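Local structure of aminotransferase (Bacillus subtilis, 6L1O) at residues Y343-H349 and R383-L389; F82-E86 and L284-P288; D7-P13 and S133-R139; N41-P45 and I297-R301; V97-G101 and V261-Q265. The protein is a pyridoxal-phosphate-dependent class I aminotransferase encoded in the operon for biosynthesis of the dipeptide antibiotic bacilysin. All blocks are in the same frame, centred on the assembly; numbering follows the deposited sequence.

Interaction 1: Y343-H349 and R383-L389; sequences YLLEHAH and RIQKLNL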
# COMPACT_ATOMS: atom_id res chain seq x y z
N TYR B 343 29.35 1.37 21.11
CA TYR B 343 30.24 2.16 21.96
C TYR B 343 29.93 3.67 21.88
O TYR B 343 29.95 4.37 22.92
CB TYR B 343 31.69 1.90 21.58
CG TYR B 343 32.69 2.54 22.54
CD1 TYR B 343 33.23 1.80 23.62
CD2 TYR B 343 33.12 3.86 22.35
CE1 TYR B 343 34.15 2.38 24.49
CE2 TYR B 343 34.02 4.45 23.24
CZ TYR B 343 34.53 3.71 24.30
OH TYR B 343 35.43 4.33 25.15
N LEU B 344 29.58 4.15 20.68
CA LEU B 344 29.26 5.57 20.50
C LEU B 344 27.92 5.89 21.10
O LEU B 344 27.74 6.99 21.62
CB LEU B 344 29.26 5.98 19.03
CG LEU B 344 30.54 6.03 18.27
CD1 LEU B 344 30.26 6.57 16.87
CD2 LEU B 344 31.65 6.80 18.95
N LEU B 345 26.95 4.94 21.00
CA LEU B 345 25.68 5.11 21.61
C LEU B 345 25.78 5.13 23.16
O LEU B 345 25.23 5.99 23.80
CB LEU B 345 24.70 4.03 21.16
CG LEU B 345 23.30 4.05 21.78
CD1 LEU B 345 22.64 5.42 21.66
CD2 LEU B 345 22.44 2.95 21.18
N GLU B 346 26.53 4.18 23.73
CA GLU B 346 26.62 4.08 25.17
C GLU B 346 27.40 5.24 25.80
O GLU B 346 27.01 5.79 26.84
CB GLU B 346 27.24 2.73 25.50
CG GLU B 346 27.20 2.35 26.96
CD GLU B 346 27.54 0.88 27.17
OE1 GLU B 346 26.77 -0.01 26.72
OE2 GLU B 346 28.59 0.60 27.80
N HIS B 347 28.50 5.61 25.19
CA HIS B 347 29.45 6.57 25.81
C HIS B 347 29.30 8.01 25.32
O HIS B 347 29.85 8.90 25.95
CB HIS B 347 30.87 6.08 25.58
CG HIS B 347 31.18 4.83 26.35
ND1 HIS B 347 30.87 3.56 25.89
CD2 HIS B 347 31.68 4.66 27.60
CE1 HIS B 347 31.21 2.66 26.80
NE2 HIS B 347 31.71 3.30 27.84
N ALA B 348 28.64 8.22 24.19
CA ALA B 348 28.45 9.58 23.66
C ALA B 348 26.99 9.92 23.44
O ALA B 348 26.66 11.06 23.08
CB ALA B 348 29.23 9.75 22.37
N HIS B 349 26.09 8.95 23.65
CA HIS B 349 24.70 9.10 23.31
C HIS B 349 24.45 9.66 21.92
O HIS B 349 23.61 10.57 21.74
CB HIS B 349 24.01 9.95 24.36
CG HIS B 349 24.02 9.33 25.72
ND1 HIS B 349 23.64 10.02 26.84
CD2 HIS B 349 24.36 8.09 26.13
CE1 HIS B 349 23.72 9.23 27.90
NE2 HIS B 349 24.15 8.04 27.49
N ARG B 383 30.67 15.61 21.48
CA ARG B 383 30.48 14.48 22.38
C ARG B 383 31.50 13.37 22.15
O ARG B 383 32.01 12.78 23.11
CB ARG B 383 29.07 13.93 22.29
CG ARG B 383 28.00 14.90 22.74
CD ARG B 383 26.67 14.26 22.59
NE ARG B 383 25.58 15.11 22.98
CZ ARG B 383 24.34 14.70 23.13
NH1 ARG B 383 24.03 13.40 22.89
NH2 ARG B 383 23.41 15.57 23.46
N ILE B 384 31.80 13.11 20.89
CA ILE B 384 32.71 12.05 20.54
C ILE B 384 34.14 12.42 20.92
O ILE B 384 34.96 11.54 21.25
CB ILE B 384 32.60 11.69 19.04
CG1 ILE B 384 31.24 11.04 18.78
CG2 ILE B 384 33.73 10.77 18.59
CD1 ILE B 384 31.08 10.53 17.32
N GLN B 385 34.47 13.70 20.83
CA GLN B 385 35.77 14.18 21.22
C GLN B 385 36.17 13.74 22.64
O GLN B 385 37.31 13.39 22.87
CB GLN B 385 35.84 15.68 21.14
CG GLN B 385 37.27 16.17 21.03
CD GLN B 385 37.29 17.68 20.90
OE1 GLN B 385 36.61 18.38 21.67
NE2 GLN B 385 38.01 18.20 19.92
N LYS B 386 35.21 13.75 23.56
CA LYS B 386 35.47 13.36 24.94
C LYS B 386 35.92 11.90 25.05
O LYS B 386 36.60 11.55 26.01
CB LYS B 386 34.23 13.62 25.80
CG LYS B 386 33.89 15.10 25.93
CD LYS B 386 32.64 15.35 26.74
CE LYS B 386 31.41 14.88 25.98
NZ LYS B 386 30.13 15.29 26.60
N LEU B 387 35.57 11.06 24.08
CA LEU B 387 35.89 9.62 24.12
C LEU B 387 37.35 9.33 23.88
O LEU B 387 37.84 8.27 24.26
CB LEU B 387 35.04 8.85 23.10
CG LEU B 387 33.52 8.97 23.23
CD1 LEU B 387 32.85 7.97 22.31
CD2 LEU B 387 33.12 8.72 24.65
N ASN B 388 38.01 10.23 23.19
CA ASN B 388 39.43 10.10 22.87
C ASN B 388 39.76 8.82 22.06
O ASN B 388 40.76 8.16 22.31
CB ASN B 388 40.24 10.16 24.17
CG ASN B 388 41.71 10.38 23.91
OD1 ASN B 388 42.54 9.45 24.00
ND2 ASN B 388 42.06 11.61 23.59
N LEU B 389 38.90 8.47 21.13
CA LEU B 389 39.14 7.31 20.28
C LEU B 389 40.28 7.53 19.28
O LEU B 389 40.46 8.64 18.78
CB LEU B 389 37.87 6.93 19.52
CG LEU B 389 36.67 6.58 20.39
CD1 LEU B 389 35.49 6.22 19.50
CD2 LEU B 389 36.98 5.43 21.32
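Arg383, on helix 374-385, illustrates how a long side chain can straddle the end of a neighbouring helix. Its CD lies 3.2 Å from Ala348 O, and its CB is 4.2 Å from Ala348 CB. Beyond that, the guanidinium is held by partners outside the pair, a salt bridge to Glu379 and a hydrogen bond to His33 O. Ile384 follows, its CD1 4.1 Å from Leu344 CD1. Both helices belong to the C-terminal part of a class I aminotransferase chain and touch here through their ends, a small residue, Ala348, allowing the close approach: its CA is 5.5 Å from that of Arg383. In the type I turn from Gln385 to Asn388, Leu387 wedges between Leu344 and Ala348, its CD1 3.8 Å from Leu344 CD2 and 4.0 Å from Ala348 CB. Asn388, with positive phi, redirects the backbone so that Leu389 comes back toward helix 337-348, its CD2 3.7 Å from Tyr343 CE2 and its CD1 3.9 Å from Leu344 CD2.

Interaction 2: F82-E86 and L284-P288; sequences FYKRE and LSGDP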
# COMPACT_ATOMS: atom_id res chain seq x y z
N PHE B 82 8.71 15.14 -16.53
CA PHE B 82 9.81 15.24 -15.59
C PHE B 82 11.05 14.47 -16.07
O PHE B 82 12.18 14.98 -16.03
CB PHE B 82 9.36 14.72 -14.22
CG PHE B 82 10.40 14.81 -13.16
CD1 PHE B 82 10.60 16.00 -12.46
CD2 PHE B 82 11.16 13.69 -12.80
CE1 PHE B 82 11.54 16.08 -11.45
CE2 PHE B 82 12.11 13.78 -11.76
CZ PHE B 82 12.29 14.96 -11.09
N TYR B 83 10.84 13.25 -16.54
CA TYR B 83 11.95 12.44 -17.01
C TYR B 83 12.63 13.02 -18.26
O TYR B 83 13.82 12.85 -18.47
CB TYR B 83 11.53 10.97 -17.24
CG TYR B 83 12.07 10.12 -16.12
CD1 TYR B 83 13.17 9.32 -16.30
CD2 TYR B 83 11.53 10.21 -14.84
CE1 TYR B 83 13.69 8.56 -15.29
CE2 TYR B 83 12.08 9.46 -13.78
CZ TYR B 83 13.15 8.64 -14.02
OH TYR B 83 13.66 7.90 -12.98
N LYS B 84 11.84 13.71 -19.06
CA LYS B 84 12.36 14.39 -20.23
C LYS B 84 13.19 15.62 -19.83
O LYS B 84 14.32 15.76 -20.29
CB LYS B 84 11.23 14.80 -21.14
CG LYS B 84 11.67 15.18 -22.56
CD LYS B 84 12.58 14.08 -23.14
CE LYS B 84 12.50 13.97 -24.67
NZ LYS B 84 12.52 15.30 -25.36
N ARG B 85 12.67 16.43 -18.91
CA ARG B 85 13.32 17.66 -18.46
C ARG B 85 14.60 17.35 -17.70
O ARG B 85 15.61 18.01 -17.90
CB ARG B 85 12.38 18.47 -17.59
CG ARG B 85 12.93 19.81 -17.08
CD ARG B 85 12.12 20.45 -15.98
NE ARG B 85 12.30 19.83 -14.66
CZ ARG B 85 11.55 20.06 -13.59
NH1 ARG B 85 10.55 20.95 -13.61
NH2 ARG B 85 11.82 19.44 -12.45
N GLU B 86 14.57 16.33 -16.83
CA GLU B 86 15.66 16.08 -15.94
C GLU B 86 16.73 15.22 -16.54
O GLU B 86 17.90 15.44 -16.28
CB GLU B 86 15.18 15.42 -14.61
CG GLU B 86 14.40 16.37 -13.71
CD GLU B 86 15.16 17.66 -13.38
OE1 GLU B 86 16.32 17.57 -12.97
OE2 GLU B 86 14.58 18.75 -13.50
N LEU B 284 6.77 17.63 -9.32
CA LEU B 284 7.50 17.32 -10.50
C LEU B 284 7.56 18.52 -11.44
O LEU B 284 8.54 18.72 -12.15
CB LEU B 284 6.84 16.16 -11.25
CG LEU B 284 6.79 14.82 -10.52
CD1 LEU B 284 6.03 13.78 -11.36
CD2 LEU B 284 8.20 14.38 -10.14
N SER B 285 6.47 19.27 -11.53
CA SER B 285 6.40 20.37 -12.46
C SER B 285 6.99 21.64 -11.85
O SER B 285 7.15 22.66 -12.52
CB SER B 285 4.96 20.63 -12.91
OG SER B 285 4.15 21.04 -11.82
N GLY B 286 7.33 21.59 -10.58
CA GLY B 286 7.86 22.77 -9.92
C GLY B 286 9.28 23.17 -10.28
O GLY B 286 9.97 22.53 -11.04
N ASP B 287 9.68 24.33 -9.76
CA ASP B 287 10.98 24.96 -10.09
C ASP B 287 12.10 24.02 -9.58
O ASP B 287 12.20 23.78 -8.38
CB ASP B 287 11.03 26.33 -9.39
CG ASP B 287 12.29 27.14 -9.68
OD1 ASP B 287 13.26 26.58 -10.27
OD2 ASP B 287 12.25 28.39 -9.36
N PRO B 288 12.94 23.52 -10.47
CA PRO B 288 14.03 22.62 -10.00
C PRO B 288 15.07 23.32 -9.12
O PRO B 288 15.79 22.65 -8.41
CB PRO B 288 14.65 22.10 -11.30
CG PRO B 288 14.37 23.15 -12.30
CD PRO B 288 13.04 23.76 -11.93
O HOH W 1 10.91 19.70 -9.75
O HOH W 2 8.99 22.86 -15.48
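Phe82 lays one ring face against Leu284: the CD2 methyl of Leu284 sits 3.8 Å from the centroid of the Phe82 ring and only 13° off its normal, a CH-pi contact of nearly ideal geometry. Next to this apolar pair, Arg85 reaches the end of helix 274-285. Carbonyls at and just beyond a helix C terminus point outward and can be met by a guanidinium from a neighbouring helix. Here Arg85 NH1 donates to Gly286 O at 3.1 Å, and two waters widen the link, one joining Arg85 NH2 to Gly286 O, the other running from Arg85 NH1 to Ser285 O by a weak second bond. The group is steadied from its own helix by Glu86, whose OE2 forms a salt bridge with Arg85 NE at 2.8 Å. Pro288 lies against the guanidinium, its CB over one face, 4.1 Å from Arg85 NH2. Leu284 also touches Ala78 and Ile79 a turn earlier on helix 73-87, while Phe82 meets Tyr235 of strand 231-236 edge-to-face, so the end of helix 274-285 and the turn toward helix 289-313 are docked against helix 73-87 beside the central sheet.

Interaction 3: D7-P13 and S133-R139; sequences DVIKTLP and SGITMAR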
# COMPACT_ATOMS: atom_id res chain seq x y z
N ASP B 7 3.56 -18.74 6.92
CA ASP B 7 4.99 -18.99 6.75
C ASP B 7 5.76 -17.75 6.28
O ASP B 7 6.87 -17.52 6.72
CB ASP B 7 5.20 -20.16 5.81
CG ASP B 7 4.85 -21.51 6.45
OD1 ASP B 7 4.52 -21.57 7.68
OD2 ASP B 7 4.85 -22.53 5.70
N VAL B 8 5.15 -16.93 5.42
CA VAL B 8 5.70 -15.66 5.01
C VAL B 8 5.97 -14.78 6.22
O VAL B 8 7.04 -14.13 6.30
CB VAL B 8 4.76 -14.94 3.99
CG1 VAL B 8 4.92 -13.42 3.97
CG2 VAL B 8 5.00 -15.50 2.59
N ILE B 9 5.05 -14.75 7.17
CA ILE B 9 5.27 -14.00 8.40
C ILE B 9 6.42 -14.62 9.26
O ILE B 9 7.27 -13.91 9.82
CB ILE B 9 3.98 -13.92 9.24
CG1 ILE B 9 2.87 -13.19 8.47
CG2 ILE B 9 4.23 -13.18 10.54
CD1 ILE B 9 3.22 -11.80 7.94
N LYS B 10 6.40 -15.93 9.40
CA LYS B 10 7.38 -16.62 10.24
C LYS B 10 8.82 -16.44 9.71
O LYS B 10 9.78 -16.40 10.50
CB LYS B 10 7.07 -18.11 10.33
CG LYS B 10 5.87 -18.47 11.14
CD LYS B 10 5.74 -20.01 11.20
CE LYS B 10 4.40 -20.44 11.74
NZ LYS B 10 4.00 -19.65 12.95
N THR B 11 8.96 -16.38 8.40
CA THR B 11 10.28 -16.26 7.75
C THR B 11 10.69 -14.81 7.50
O THR B 11 11.72 -14.59 6.93
CB THR B 11 10.32 -16.98 6.39
OG1 THR B 11 9.40 -16.37 5.48
CG2 THR B 11 9.97 -18.47 6.51
N LEU B 12 9.88 -13.81 7.88
CA LEU B 12 10.23 -12.42 7.64
C LEU B 12 11.62 -12.13 8.21
O LEU B 12 11.91 -12.54 9.33
CB LEU B 12 9.20 -11.48 8.28
CG LEU B 12 7.85 -11.29 7.55
CD1 LEU B 12 6.91 -10.41 8.36
CD2 LEU B 12 8.02 -10.73 6.16
N PRO B 13 12.48 -11.43 7.45
CA PRO B 13 13.80 -11.10 7.99
C PRO B 13 13.70 -10.10 9.15
O PRO B 13 12.81 -9.23 9.17
CB PRO B 13 14.54 -10.49 6.79
CG PRO B 13 13.46 -10.06 5.82
CD PRO B 13 12.30 -10.95 6.06
N SER B 133 13.60 -8.08 2.19
CA SER B 133 12.19 -8.28 2.45
C SER B 133 11.40 -8.84 1.27
O SER B 133 10.88 -9.94 1.36
CB SER B 133 11.53 -6.95 2.89
OG SER B 133 12.01 -6.61 4.16
N GLY B 134 11.33 -8.09 0.18
CA GLY B 134 10.63 -8.51 -1.00
C GLY B 134 11.11 -9.87 -1.51
O GLY B 134 10.33 -10.72 -1.89
N ILE B 135 12.40 -10.09 -1.45
CA ILE B 135 12.98 -11.29 -1.99
C ILE B 135 12.57 -12.49 -1.13
O ILE B 135 12.21 -13.56 -1.68
CB ILE B 135 14.50 -11.16 -2.06
CG1 ILE B 135 14.87 -10.15 -3.15
CG2 ILE B 135 15.14 -12.53 -2.36
CD1 ILE B 135 16.32 -9.75 -3.15
N THR B 136 12.62 -12.30 0.19
CA THR B 136 12.28 -13.38 1.11
C THR B 136 10.78 -13.68 1.03
O THR B 136 10.38 -14.82 1.01
CB THR B 136 12.68 -13.05 2.54
OG1 THR B 136 14.08 -12.68 2.57
CG2 THR B 136 12.48 -14.24 3.44
N MET B 137 9.96 -12.65 0.96
CA MET B 137 8.53 -12.81 0.80
C MET B 137 8.09 -13.38 -0.53
O MET B 137 6.98 -13.91 -0.61
CB MET B 137 7.81 -11.47 1.02
CG MET B 137 7.98 -11.01 2.46
SD MET B 137 7.58 -9.24 2.61
CE MET B 137 5.81 -9.34 2.76
N ALA B 138 8.94 -13.29 -1.54
CA ALA B 138 8.74 -13.99 -2.80
C ALA B 138 9.25 -15.46 -2.71
O ALA B 138 9.15 -16.19 -3.69
CB ALA B 138 9.47 -13.27 -3.94
N ARG B 139 9.83 -15.82 -1.56
CA ARG B 139 10.41 -17.14 -1.33
C ARG B 139 11.59 -17.43 -2.26
O ARG B 139 11.84 -18.57 -2.62
CB ARG B 139 9.33 -18.24 -1.43
CG ARG B 139 8.07 -17.94 -0.63
CD ARG B 139 6.97 -18.95 -0.93
NE ARG B 139 6.30 -19.41 0.33
CZ ARG B 139 5.15 -18.92 0.82
NH1 ARG B 139 4.48 -17.98 0.15
NH2 ARG B 139 4.66 -19.39 1.96
O HOH W 3 2.72 -18.11 3.73
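Asp7 opens the short helix 7-10, and its backbone carbonyl takes both the amide and the hydroxyl of Thr11, closing the turn from within. Asp7 CB lies 4.0 Å from Arg139 NH2. Val8 is the main apolar anchor: its CG1 is 4.2 Å from Met137 CG, and its CG2 rests over one face of the Arg139 guanidinium, 3.5 Å from Arg139 NH1. A water accepts from both Val8 N and Arg139 NH2, joining a helix-start amide to that cation. Arg139 follows helix 130-137 with positive phi, in a Schellman motif, and its side chain extends toward residues 7-13. Thr11 brings its carbonyl O to 3.6 Å from Thr136 CG2. Although its CA-to-CB bond points away, Leu12 curls its end round to place CD2 3.7 Å from Met137 CG. Pro13 finishes the run, with CG 4.0 Å from Ser133 CA and CD 4.1 Å from Thr136 CB. The example shows an N-terminal arm pinned at a dimer interface: Leu12 and Met137 both pack on Phe264 of the second subunit, Ser133 bonds to its His267, and helix 130-137 lies between this arm and strand 120-125, onto which Ile135 packs.

Interaction 4: N41-P45 and I297-R301; sequences NPDLP and IYKER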
# COMPACT_ATOMS: atom_id res chain seq x y z
N ASN B 41 15.76 10.30 7.44
CA ASN B 41 14.50 11.07 7.46
C ASN B 41 14.83 12.53 7.19
O ASN B 41 15.47 13.14 8.05
CB ASN B 41 13.82 10.92 8.81
CG ASN B 41 12.39 11.44 8.83
OD1 ASN B 41 11.78 11.72 7.80
ND2 ASN B 41 11.85 11.56 10.03
N PRO B 42 14.48 13.07 6.02
CA PRO B 42 14.79 14.50 5.79
C PRO B 42 14.32 15.36 6.93
O PRO B 42 13.28 15.12 7.48
CB PRO B 42 14.04 14.81 4.50
CG PRO B 42 14.00 13.49 3.77
CD PRO B 42 13.68 12.53 4.88
N ASP B 43 15.15 16.33 7.34
CA ASP B 43 14.79 17.14 8.47
C ASP B 43 14.01 18.40 8.01
O ASP B 43 13.33 18.98 8.79
CB ASP B 43 16.06 17.51 9.28
CG ASP B 43 17.09 18.23 8.41
OD1 ASP B 43 17.60 17.63 7.41
OD2 ASP B 43 17.37 19.41 8.67
N LEU B 44 14.13 18.79 6.75
CA LEU B 44 13.54 20.02 6.25
C LEU B 44 12.13 19.75 5.69
O LEU B 44 11.83 18.61 5.35
CB LEU B 44 14.40 20.66 5.22
CG LEU B 44 15.75 21.04 5.83
CD1 LEU B 44 16.70 21.44 4.78
CD2 LEU B 44 15.57 22.15 6.88
N PRO B 45 11.25 20.77 5.71
CA PRO B 45 9.85 20.55 5.35
C PRO B 45 9.63 20.41 3.84
O PRO B 45 10.49 20.75 3.01
CB PRO B 45 9.14 21.82 5.87
CG PRO B 45 10.17 22.89 5.79
CD PRO B 45 11.49 22.18 6.12
N ILE B 297 22.39 22.62 0.49
CA ILE B 297 22.30 22.43 1.95
C ILE B 297 23.04 21.16 2.37
O ILE B 297 23.85 21.19 3.34
CB ILE B 297 20.87 22.39 2.46
CG1 ILE B 297 20.22 23.79 2.34
CG2 ILE B 297 20.79 21.91 3.90
CD1 ILE B 297 18.72 23.85 2.46
N TYR B 298 22.74 20.04 1.69
CA TYR B 298 23.42 18.79 2.06
C TYR B 298 24.91 18.88 1.84
O TYR B 298 25.68 18.42 2.71
CB TYR B 298 22.79 17.60 1.30
CG TYR B 298 21.39 17.28 1.78
CD1 TYR B 298 21.07 17.33 3.13
CD2 TYR B 298 20.38 16.93 0.88
CE1 TYR B 298 19.81 17.01 3.57
CE2 TYR B 298 19.13 16.62 1.30
CZ TYR B 298 18.82 16.65 2.63
OH TYR B 298 17.57 16.30 3.08
N LYS B 299 25.34 19.47 0.72
CA LYS B 299 26.75 19.61 0.42
C LYS B 299 27.48 20.47 1.50
O LYS B 299 28.58 20.15 1.91
CB LYS B 299 26.96 20.18 -0.99
CG LYS B 299 28.40 20.42 -1.43
CD LYS B 299 29.25 19.16 -1.32
CE LYS B 299 30.69 19.39 -1.83
NZ LYS B 299 31.64 18.45 -1.19
N GLU B 300 26.83 21.53 1.95
CA GLU B 300 27.40 22.34 3.01
C GLU B 300 27.54 21.56 4.30
O GLU B 300 28.53 21.71 5.01
CB GLU B 300 26.54 23.57 3.22
CG GLU B 300 26.84 24.42 4.44
CD GLU B 300 28.22 25.03 4.44
OE1 GLU B 300 28.77 25.30 3.33
OE2 GLU B 300 28.75 25.26 5.57
N ARG B 301 26.56 20.76 4.64
CA ARG B 301 26.59 19.97 5.87
C ARG B 301 27.72 18.96 5.77
O ARG B 301 28.46 18.79 6.70
CB ARG B 301 25.25 19.25 6.14
CG ARG B 301 24.16 20.20 6.57
CD ARG B 301 22.83 19.49 6.67
NE ARG B 301 21.76 20.42 7.06
CZ ARG B 301 20.49 20.06 7.22
NH1 ARG B 301 20.11 18.78 7.09
NH2 ARG B 301 19.63 20.95 7.61
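Two parallel bonds join Asp43 to Arg301 in a bidentate salt bridge: Arg301 NH1 donates to Asp43 OD1 at 2.8 Å, and Arg301 NH2 to Asp43 OD2 at 2.9 Å. The carboxylate meets the guanidinium edge near its plane, which lets both nitrogens bond at once. Arg301 reaches the loop through a side chain extended from chi2 onward; the nearest CA atoms, those of Leu44 and Ile297, are 10.1 Å apart, so the link is made by side chains alone. Arg301 NH1 has a second acceptor in Met370 O. The loop 41-45 runs between strand 35-36 and helix 48-57, near the cofactor pocket of this class I aminotransferase: the Pro42 side chain is about 8 Å from the bound pyridoxal phosphate. At the dimer interface, Asn41 bonds to Tyr66 N of the second subunit, a residue that lines the tyrosine pocket. Further out, Leu44 and Ile297 form an apolar pair, Leu44 CD1 lying 3.9 Å from Ile297 CD1 and 4.1 Å from Arg301 NH2. Pro42 CB meets Tyr298 OH at 4.1 Å, a hydroxyl buried here with no polar partner in the model. The Tyr298 ring in turn packs edge-to-face with Phe212 and meets Phe324.

Interaction 5: V97-G101 and V261-Q265; sequences VALFG and VNEFQ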
# COMPACT_ATOMS: atom_id res chain seq x y z
N VAL B 97 4.59 3.81 -17.09
CA VAL B 97 4.59 4.39 -15.74
C VAL B 97 3.63 3.65 -14.84
O VAL B 97 2.49 3.41 -15.21
CB VAL B 97 4.18 5.88 -15.77
CG1 VAL B 97 4.25 6.49 -14.36
CG2 VAL B 97 5.07 6.64 -16.75
N ALA B 98 4.06 3.34 -13.62
CA ALA B 98 3.19 2.85 -12.59
C ALA B 98 3.47 3.60 -11.29
O ALA B 98 4.61 3.93 -11.04
CB ALA B 98 3.37 1.37 -12.38
N LEU B 99 2.41 3.83 -10.51
CA LEU B 99 2.49 4.52 -9.21
C LEU B 99 2.50 3.57 -8.05
O LEU B 99 1.86 2.52 -8.07
CB LEU B 99 1.27 5.45 -9.04
CG LEU B 99 0.87 6.27 -10.25
CD1 LEU B 99 -0.31 7.17 -9.95
CD2 LEU B 99 2.04 7.10 -10.68
N PHE B 100 3.18 3.98 -6.98
CA PHE B 100 3.31 3.19 -5.78
C PHE B 100 3.09 4.07 -4.53
O PHE B 100 3.39 5.24 -4.56
CB PHE B 100 4.74 2.65 -5.67
CG PHE B 100 5.11 1.63 -6.70
CD1 PHE B 100 4.37 0.48 -6.85
CD2 PHE B 100 6.19 1.84 -7.53
CE1 PHE B 100 4.74 -0.47 -7.80
CE2 PHE B 100 6.54 0.91 -8.49
CZ PHE B 100 5.81 -0.27 -8.60
N GLY B 101 2.64 3.47 -3.44
CA GLY B 101 2.58 4.14 -2.15
C GLY B 101 3.95 4.11 -1.46
O GLY B 101 4.09 3.50 -0.39
N VAL B 261 3.01 -5.11 -13.05
CA VAL B 261 2.74 -4.26 -11.89
C VAL B 261 1.29 -3.88 -11.82
O VAL B 261 0.65 -4.01 -10.78
CB VAL B 261 3.61 -2.98 -11.91
CG1 VAL B 261 3.16 -2.04 -10.79
CG2 VAL B 261 5.07 -3.35 -11.75
N ASN B 262 0.76 -3.40 -12.94
CA ASN B 262 -0.59 -2.95 -13.02
C ASN B 262 -1.58 -4.06 -12.77
O ASN B 262 -2.56 -3.88 -12.08
CB ASN B 262 -0.86 -2.34 -14.40
CG ASN B 262 -0.35 -0.92 -14.55
OD1 ASN B 262 -0.14 -0.18 -13.58
ND2 ASN B 262 -0.25 -0.50 -15.79
N GLU B 263 -1.29 -5.26 -13.28
CA GLU B 263 -2.14 -6.39 -12.99
C GLU B 263 -2.22 -6.74 -11.50
O GLU B 263 -3.30 -6.89 -10.95
CB GLU B 263 -1.70 -7.58 -13.86
CG GLU B 263 -2.13 -7.33 -15.34
CD GLU B 263 -1.48 -8.26 -16.37
OE1 GLU B 263 -0.90 -9.28 -16.00
OE2 GLU B 263 -1.53 -7.97 -17.58
N PHE B 264 -1.07 -6.83 -10.85
CA PHE B 264 -0.98 -7.05 -9.42
C PHE B 264 -1.73 -6.01 -8.65
O PHE B 264 -2.59 -6.27 -7.83
CB PHE B 264 0.50 -7.03 -8.97
CG PHE B 264 0.70 -7.42 -7.54
CD1 PHE B 264 1.09 -8.70 -7.17
CD2 PHE B 264 0.57 -6.47 -6.53
CE1 PHE B 264 1.26 -9.04 -5.81
CE2 PHE B 264 0.74 -6.81 -5.22
CZ PHE B 264 1.09 -8.08 -4.85
N GLN B 265 -1.41 -4.76 -8.92
CA GLN B 265 -2.00 -3.66 -8.20
C GLN B 265 -3.51 -3.51 -8.41
O GLN B 265 -4.21 -3.02 -7.51
CB GLN B 265 -1.17 -2.38 -8.53
CG GLN B 265 -0.33 -2.11 -7.38
CD GLN B 265 0.67 -0.97 -7.43
OE1 GLN B 265 1.57 -0.98 -6.60
NE2 GLN B 265 0.57 -0.05 -8.40
O HOH W 4 0.07 2.34 -14.30
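A direct hydrogen bond runs from Gln265 NE2 to Leu99 O at 2.9 Å, and a water bridges the other end, donating to Val97 O at 2.8 Å and to Asn262 OD1 at 2.6 Å. Strand 97-100 is an outermost strand of the seven-stranded sheet within this chain, paired with strand 249-253 on one side, and these carbonyls face its open edge. Apolar contacts fill the space between. Val261 CG1 touches Ala98 CB at 3.8 Å and Phe100 CE1 at 3.7 Å. Separately, Gln265 OE1 faces the edge of the Phe100 ring, 3.2 Å from Phe100 CD1. Helix 255-266 runs at 37° to the strand, their axes 9.4 Å apart at closest. The strand leads into the PLP-binding segment beginning at Gly102. The chemistry is that of a helix covering a sheet edge: amide side chains, one directly and one through a water, occupy the strand's carbonyls on the side away from strand 249-253, while Gln265 OE1, buried, has no polar partner in the model.

Overall arrangement
From the N terminus, interaction 3 closes the first loop, holding the N-terminal arm to helix 130-137 at the dimer interface. Before it has closed, interactions 4, 2 and 5 have each opened, so all three cross it. These three are nested: interaction 5, fastening strand 97-100 of the central sheet to helix 255-266, lies inside interaction 2, which joins helix 73-87 to the end of helix 274-285, and interaction 2 lies inside interaction 4, where the loop at 41-45 meets helix 289-313. Interaction 1 comes last, in series with all the others, and pairs helices 337-348 and 374-385 in the C-terminal part, its centre about 43 Å from that of interaction 2.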